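Local coordinates for protein succinate-semialdehyde dehydrogenase (NAD(P)(+)) (Marinobacter aquaeolei, PDB 3RH9) that probably oxidises succinate semialdehyde to succinate with a nicotinamide cofactor, as a member of the aldehyde dehydrogenase family, at residues 146-151 with 227-232; 151-156 with 166-171. One frame throughout, in Å; residues are numbered along the deposited sequence.

Contact 1 (146-151 with 227-232); sequences RPVGVT and VPMLSF
Pro228 fits its ring into the turn formed by Val148, Gly149 and Val150. Its CG faces the carbonyl of Val148, with Pro228 CG 3.3 Å from Val148 O, and on the same flank lies 4.1 Å from Gly149 CA. Gly149 has a positive phi, 128°, a backbone shape at which a side chain would press on the preceding carbonyl oxygen. The ring's CD meets Val150 O as well. That oxygen also takes a CH...O contact from the neighbouring residue, Val227 CA to Val150 O at 3.2 Å. With Val227 CG1 anti to the backbone N (chi1 -175°), this methyl touches the same carbonyl, Val227 CG1 to Val150 O being 3.4 Å. Without the ring's CG and CD, as with an alanine here, the carbonyls of Val148 and Val150 would probably face a gap and the turn would be freer to shift.

Beyond the proline the side chains take over. Val148 CG2 lies 3.7 Å from Met229 CB, the two side chains meeting at a slant. Thr151 and Met229 run side by side in the same direction, Thr151 CG2 to Met229 CB being 3.8 Å. Met229, a selenomethionine, holds CG anti to its N (chi1 159°), and its extended chain takes SE past Val148 CG2; the side chain also packs on Lys252 and Ala254 of strand 252-256. On the backbone, Thr151 CA approaches Met229 O at 3.3 Å in a more bent CH...O contact.

Val150 and Val227 rest on helix 48-61, while Pro147 O bonds to Arg436 of the second subunit. The arrangement marks the passage from strand 140-147, in the three-stranded sheet characteristic of aldehyde dehydrogenase oligomerisation, into the first of the parallel strands of the Rossmann-like cofactor-binding domain.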
loop_
_atom_site.group_PDB
_atom_site.type_symbol
_atom_site.label_atom_id
_atom_site.label_comp_id
_atom_site.label_asym_id
_atom_site.label_seq_id
_atom_site.Cartn_x
_atom_site.Cartn_y
_atom_site.Cartn_z
ATOM N N ARG A 146 8.165 6.793 -11.375
ATOM C CA ARG A 146 7.292 6.967 -12.546
ATOM C C ARG A 146 5.836 7.165 -12.128
ATOM O O ARG A 146 5.403 6.681 -11.074
ATOM C CB ARG A 146 7.332 5.731 -13.472
ATOM C CG ARG A 146 8.680 5.105 -13.715
ATOM C CD ARG A 146 9.542 5.993 -14.545
ATOM N NE ARG A 146 10.815 5.368 -14.854
ATOM C CZ ARG A 146 11.841 6.005 -15.407
ATOM N NH1 ARG A 146 11.733 7.292 -15.701
ATOM N NH2 ARG A 146 12.972 5.359 -15.661
ATOM N N PRO A 147 5.061 7.842 -12.966
ATOM C CA PRO A 147 3.619 7.939 -12.733
ATOM C C PRO A 147 2.999 6.552 -12.670
ATOM O O PRO A 147 3.310 5.759 -13.549
ATOM C CB PRO A 147 3.119 8.653 -13.991
ATOM C CG PRO A 147 4.291 9.413 -14.490
ATOM C CD PRO A 147 5.511 8.638 -14.113
ATOM N N VAL A 148 2.132 6.249 -11.702
ATOM C CA VAL A 148 1.508 4.920 -11.704
ATOM C C VAL A 148 0.698 4.722 -12.969
ATOM O O VAL A 148 0.524 3.610 -13.437
ATOM C CB VAL A 148 0.603 4.595 -10.451
ATOM C CG1 VAL A 148 1.445 4.273 -9.231
ATOM C CG2 VAL A 148 -0.434 5.711 -10.161
ATOM N N GLY A 149 0.203 5.811 -13.527
ATOM C CA GLY A 149 -0.622 5.708 -14.704
ATOM C C GLY A 149 -1.868 6.475 -14.396
ATOM O O GLY A 149 -1.871 7.280 -13.472
ATOM N N VAL A 150 -2.920 6.230 -15.164
ATOM C CA VAL A 150 -4.194 6.915 -14.960
ATOM C C VAL A 150 -4.878 6.467 -13.654
ATOM O O VAL A 150 -5.115 5.269 -13.434
ATOM C CB VAL A 150 -5.152 6.717 -16.178
ATOM C CG1 VAL A 150 -6.507 7.307 -15.891
ATOM C CG2 VAL A 150 -4.561 7.343 -17.416
ATOM N N THR A 151 -5.197 7.422 -12.790
ATOM C CA THR A 151 -5.823 7.068 -11.525
ATOM C C THR A 151 -7.284 7.473 -11.453
ATOM O O THR A 151 -7.706 8.408 -12.100
ATOM C CB THR A 151 -5.070 7.683 -10.335
ATOM O OG1 THR A 151 -5.033 9.111 -10.469
ATOM C CG2 THR A 151 -3.657 7.163 -10.312
ATOM N N VAL A 227 -6.379 1.844 -15.544
ATOM C CA VAL A 227 -6.453 2.507 -14.250
ATOM C C VAL A 227 -5.735 1.689 -13.186
ATOM O O VAL A 227 -6.361 0.969 -12.433
ATOM C CB VAL A 227 -7.891 2.795 -13.824
ATOM C CG1 VAL A 227 -7.903 3.580 -12.545
ATOM C CG2 VAL A 227 -8.581 3.579 -14.892
ATOM N N PRO A 228 -4.405 1.802 -13.131
ATOM C CA PRO A 228 -3.572 0.994 -12.240
ATOM C C PRO A 228 -3.787 1.319 -10.772
ATOM O O PRO A 228 -3.500 0.492 -9.920
ATOM C CB PRO A 228 -2.156 1.396 -12.636
ATOM C CG PRO A 228 -2.288 2.044 -13.953
ATOM C CD PRO A 228 -3.599 2.703 -13.957
HETATM N N MSE A 229 -4.270 2.517 -10.479
HETATM C CA MSE A 229 -4.431 2.923 -9.102
HETATM C C MSE A 229 -5.739 3.638 -8.812
HETATM O O MSE A 229 -6.189 4.474 -9.586
HETATM C CB MSE A 229 -3.271 3.804 -8.666
HETATM C CG MSE A 229 -3.603 4.655 -7.473
HETATM SE SE MSE A 229 -2.003 5.137 -6.493
HETATM C CE MSE A 229 -2.834 5.669 -4.798
ATOM N N LEU A 230 -6.319 3.310 -7.663
ATOM C CA LEU A 230 -7.505 3.972 -7.174
ATOM C C LEU A 230 -7.226 4.667 -5.849
ATOM O O LEU A 230 -6.670 4.062 -4.932
ATOM C CB LEU A 230 -8.615 2.952 -6.981
ATOM C CG LEU A 230 -9.580 2.793 -8.150
ATOM C CD1 LEU A 230 -8.892 2.124 -9.314
ATOM C CD2 LEU A 230 -10.770 1.990 -7.693
ATOM N N SER A 231 -7.603 5.939 -5.750
ATOM C CA SER A 231 -7.544 6.642 -4.477
ATOM C C SER A 231 -8.965 6.963 -4.009
ATOM O O SER A 231 -9.636 7.819 -4.583
ATOM C CB SER A 231 -6.685 7.908 -4.570
ATOM O OG SER A 231 -6.531 8.521 -3.296
ATOM N N PHE A 232 -9.406 6.259 -2.966
ATOM C CA PHE A 232 -10.786 6.334 -2.486
ATOM C C PHE A 232 -10.910 6.781 -1.018
ATOM O O PHE A 232 -10.318 6.186 -0.112
ATOM C CB PHE A 232 -11.493 4.981 -2.687
ATOM C CG PHE A 232 -12.791 4.847 -1.929
ATOM C CD1 PHE A 232 -12.801 4.457 -0.583
ATOM C CD2 PHE A 232 -14.006 5.112 -2.554
ATOM C CE1 PHE A 232 -14.002 4.345 0.120
ATOM C CE2 PHE A 232 -15.213 4.995 -1.852
ATOM C CZ PHE A 232 -15.206 4.610 -0.517
#

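Contact 2 (151-156 with 166-171)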
loop_
_atom_site.group_PDB
_atom_site.type_symbol
_atom_site.label_atom_id
_atom_site.label_comp_id
_atom_site.label_asym_id
_atom_site.label_seq_id
_atom_site.Cartn_x
_atom_site.Cartn_y
_atom_site.Cartn_z
ATOM N N THR A 151 -5.197 7.422 -12.790
ATOM C CA THR A 151 -5.823 7.068 -11.525
ATOM C C THR A 151 -7.284 7.473 -11.453
ATOM O O THR A 151 -7.706 8.408 -12.100
ATOM C CB THR A 151 -5.070 7.683 -10.335
ATOM O OG1 THR A 151 -5.033 9.111 -10.469
ATOM C CG2 THR A 151 -3.657 7.163 -10.312
ATOM N N GLY A 152 -8.049 6.753 -10.653
ATOM C CA GLY A 152 -9.406 7.140 -10.356
ATOM C C GLY A 152 -9.456 7.751 -8.979
ATOM O O GLY A 152 -9.110 7.105 -7.997
ATOM N N LEU A 153 -9.872 9.007 -8.912
ATOM C CA LEU A 153 -10.003 9.710 -7.646
ATOM C C LEU A 153 -11.473 9.748 -7.188
ATOM O O LEU A 153 -12.321 10.416 -7.830
ATOM C CB LEU A 153 -9.449 11.130 -7.785
ATOM C CG LEU A 153 -8.017 11.247 -8.313
ATOM C CD1 LEU A 153 -7.433 12.589 -7.966
ATOM C CD2 LEU A 153 -7.163 10.166 -7.732
ATOM N N ILE A 154 -11.779 9.039 -6.096
ATOM C CA ILE A 154 -13.154 8.931 -5.609
ATOM C C ILE A 154 -13.318 9.549 -4.227
ATOM O O ILE A 154 -12.643 9.142 -3.267
ATOM C CB ILE A 154 -13.611 7.466 -5.579
ATOM C CG1 ILE A 154 -13.086 6.737 -6.809
ATOM C CG2 ILE A 154 -15.118 7.357 -5.500
ATOM C CD1 ILE A 154 -13.571 5.307 -6.895
ATOM N N VAL A 155 -14.215 10.531 -4.126
ATOM C CA VAL A 155 -14.347 11.315 -2.896
ATOM C C VAL A 155 -15.782 11.328 -2.368
ATOM O O VAL A 155 -16.716 11.111 -3.132
ATOM C CB VAL A 155 -13.820 12.758 -3.079
ATOM C CG1 VAL A 155 -12.349 12.739 -3.514
ATOM C CG2 VAL A 155 -14.681 13.519 -4.075
ATOM N N PRO A 156 -15.956 11.556 -1.046
ATOM C CA PRO A 156 -17.273 11.543 -0.416
ATOM C C PRO A 156 -17.837 12.945 -0.386
ATOM O O PRO A 156 -17.232 13.868 -0.920
ATOM C CB PRO A 156 -16.964 11.114 1.026
ATOM C CG PRO A 156 -15.497 11.114 1.169
ATOM C CD PRO A 156 -14.915 11.782 -0.033
ATOM N N LYS A 166 -6.527 16.919 -1.678
ATOM C CA LYS A 166 -5.471 16.052 -1.169
ATOM C C LYS A 166 -5.018 15.087 -2.256
ATOM O O LYS A 166 -3.832 14.809 -2.402
ATOM C CB LYS A 166 -5.942 15.240 0.046
ATOM C CG LYS A 166 -6.401 16.056 1.261
ATOM C CD LYS A 166 -7.067 15.144 2.295
ATOM C CE LYS A 166 -7.297 15.850 3.626
ATOM N NZ LYS A 166 -7.807 14.923 4.707
ATOM N N LYS A 167 -5.963 14.569 -3.020
ATOM C CA LYS A 167 -5.625 13.527 -3.968
ATOM C C LYS A 167 -5.018 14.091 -5.242
ATOM O O LYS A 167 -4.101 13.512 -5.805
ATOM C CB LYS A 167 -6.850 12.666 -4.298
ATOM C CG LYS A 167 -7.486 11.991 -3.110
ATOM C CD LYS A 167 -8.559 10.998 -3.550
ATOM C CE LYS A 167 -9.265 10.398 -2.350
ATOM N NZ LYS A 167 -8.321 9.656 -1.474
ATOM N N LEU A 168 -5.540 15.223 -5.696
ATOM C CA LEU A 168 -5.196 15.728 -7.017
ATOM C C LEU A 168 -3.870 16.470 -7.010
ATOM O O LEU A 168 -3.105 16.385 -7.957
ATOM C CB LEU A 168 -6.314 16.601 -7.565
ATOM C CG LEU A 168 -6.125 17.027 -9.017
ATOM C CD1 LEU A 168 -5.568 15.869 -9.835
ATOM C CD2 LEU A 168 -7.426 17.581 -9.621
ATOM N N SER A 169 -3.593 17.182 -5.929
ATOM C CA SER A 169 -2.291 17.805 -5.745
ATOM C C SER A 169 -1.146 16.790 -5.814
ATOM O O SER A 169 -0.098 17.070 -6.397
ATOM C CB SER A 169 -2.245 18.547 -4.422
ATOM O OG SER A 169 -2.695 17.712 -3.374
ATOM N N ALA A 170 -1.333 15.615 -5.220
ATOM C CA ALA A 170 -0.299 14.573 -5.266
ATOM C C ALA A 170 -0.243 13.889 -6.633
ATOM O O ALA A 170 0.827 13.623 -7.154
ATOM C CB ALA A 170 -0.489 13.550 -4.150
ATOM N N ALA A 171 -1.399 13.636 -7.221
ATOM C CA ALA A 171 -1.457 13.001 -8.526
ATOM C C ALA A 171 -0.867 13.856 -9.673
ATOM O O ALA A 171 -0.235 13.317 -10.592
ATOM C CB ALA A 171 -2.892 12.579 -8.831
#
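Lys167 NZ is gripped by three groups: a salt bridge to Glu465 OE2 and hydrogen bonds to Ser231 OG and Thr233 OG1. To reach them the lysine climbs obliquely from the helix toward the sheet, past Leu153 and Val155, and turns at its last torsion (chi4 -61°), which directs NZ at these partners beyond the strand. The aliphatic part of the chain does the packing. Lys167 CE, the carbon next to NZ, lies 3.7 Å from Ile154 O, a contact with a backbone carbonyl, and 4.0 Å from Val155 CG1. Val155 and Lys167 pass each other in opposite directions, methyl against methylene.

At the root of the same side chain, Leu153 CD1 presses on Lys167 CB at 3.7 Å. Leu153 keeps CG beside its backbone N (chi1 -54°), and from there CD1 reaches out to the helix surface, also approaching Leu168, with Leu153 CD1 to Leu168 CB at 4.2 Å. Leu153 and Lys167 likewise slide past one another, so that leucine and lysine interleave.

Strand 151-154, helix 162-174 and strand 178-181 form a beta-alpha-beta unit of the Rossmann-like domain, in which the connecting helix packs on a face of the sheet. The strand and helix segments run nearly antiparallel, at 159°, with a closest axis approach of 9.5 Å. Across the crossover both Leu153 and Leu168 touch Ser178 of the next strand, the latter reaching Ile180 as well.

Toward the start of the strand the packing thins to Thr151 OG1 against Ala171 CB, 4.4 Å apart. Phe474 touches Thr151, Ala170 and Ala171, bridging strand and helix at this end.

Contacts 1 and 2 share Thr151, and their centres lie 9 Å apart. Strands 151-154 and 229-233 are parallel neighbours in one sheet, joined by a probable backbone hydrogen bond from Ile154 N to Ser231 O, 2.9 Å. Ser231 also reaches contact 2 with its side chain, Ser231 OG to Lys167 NZ being 2.8 Å. Beside it, Phe232 CD2 packs 3.9 Å from Ile154 CB. From side chain to side chain, the predicted active-site residue Glu256 is about 5 Å from Lys167 but about 11 Å from Met229. The lysine end of contact 2 therefore lies by the probable catalytic site, whereas contact 1 lies farther off, and the residues leading into it, Arg146 and Pro147, reach the second subunit.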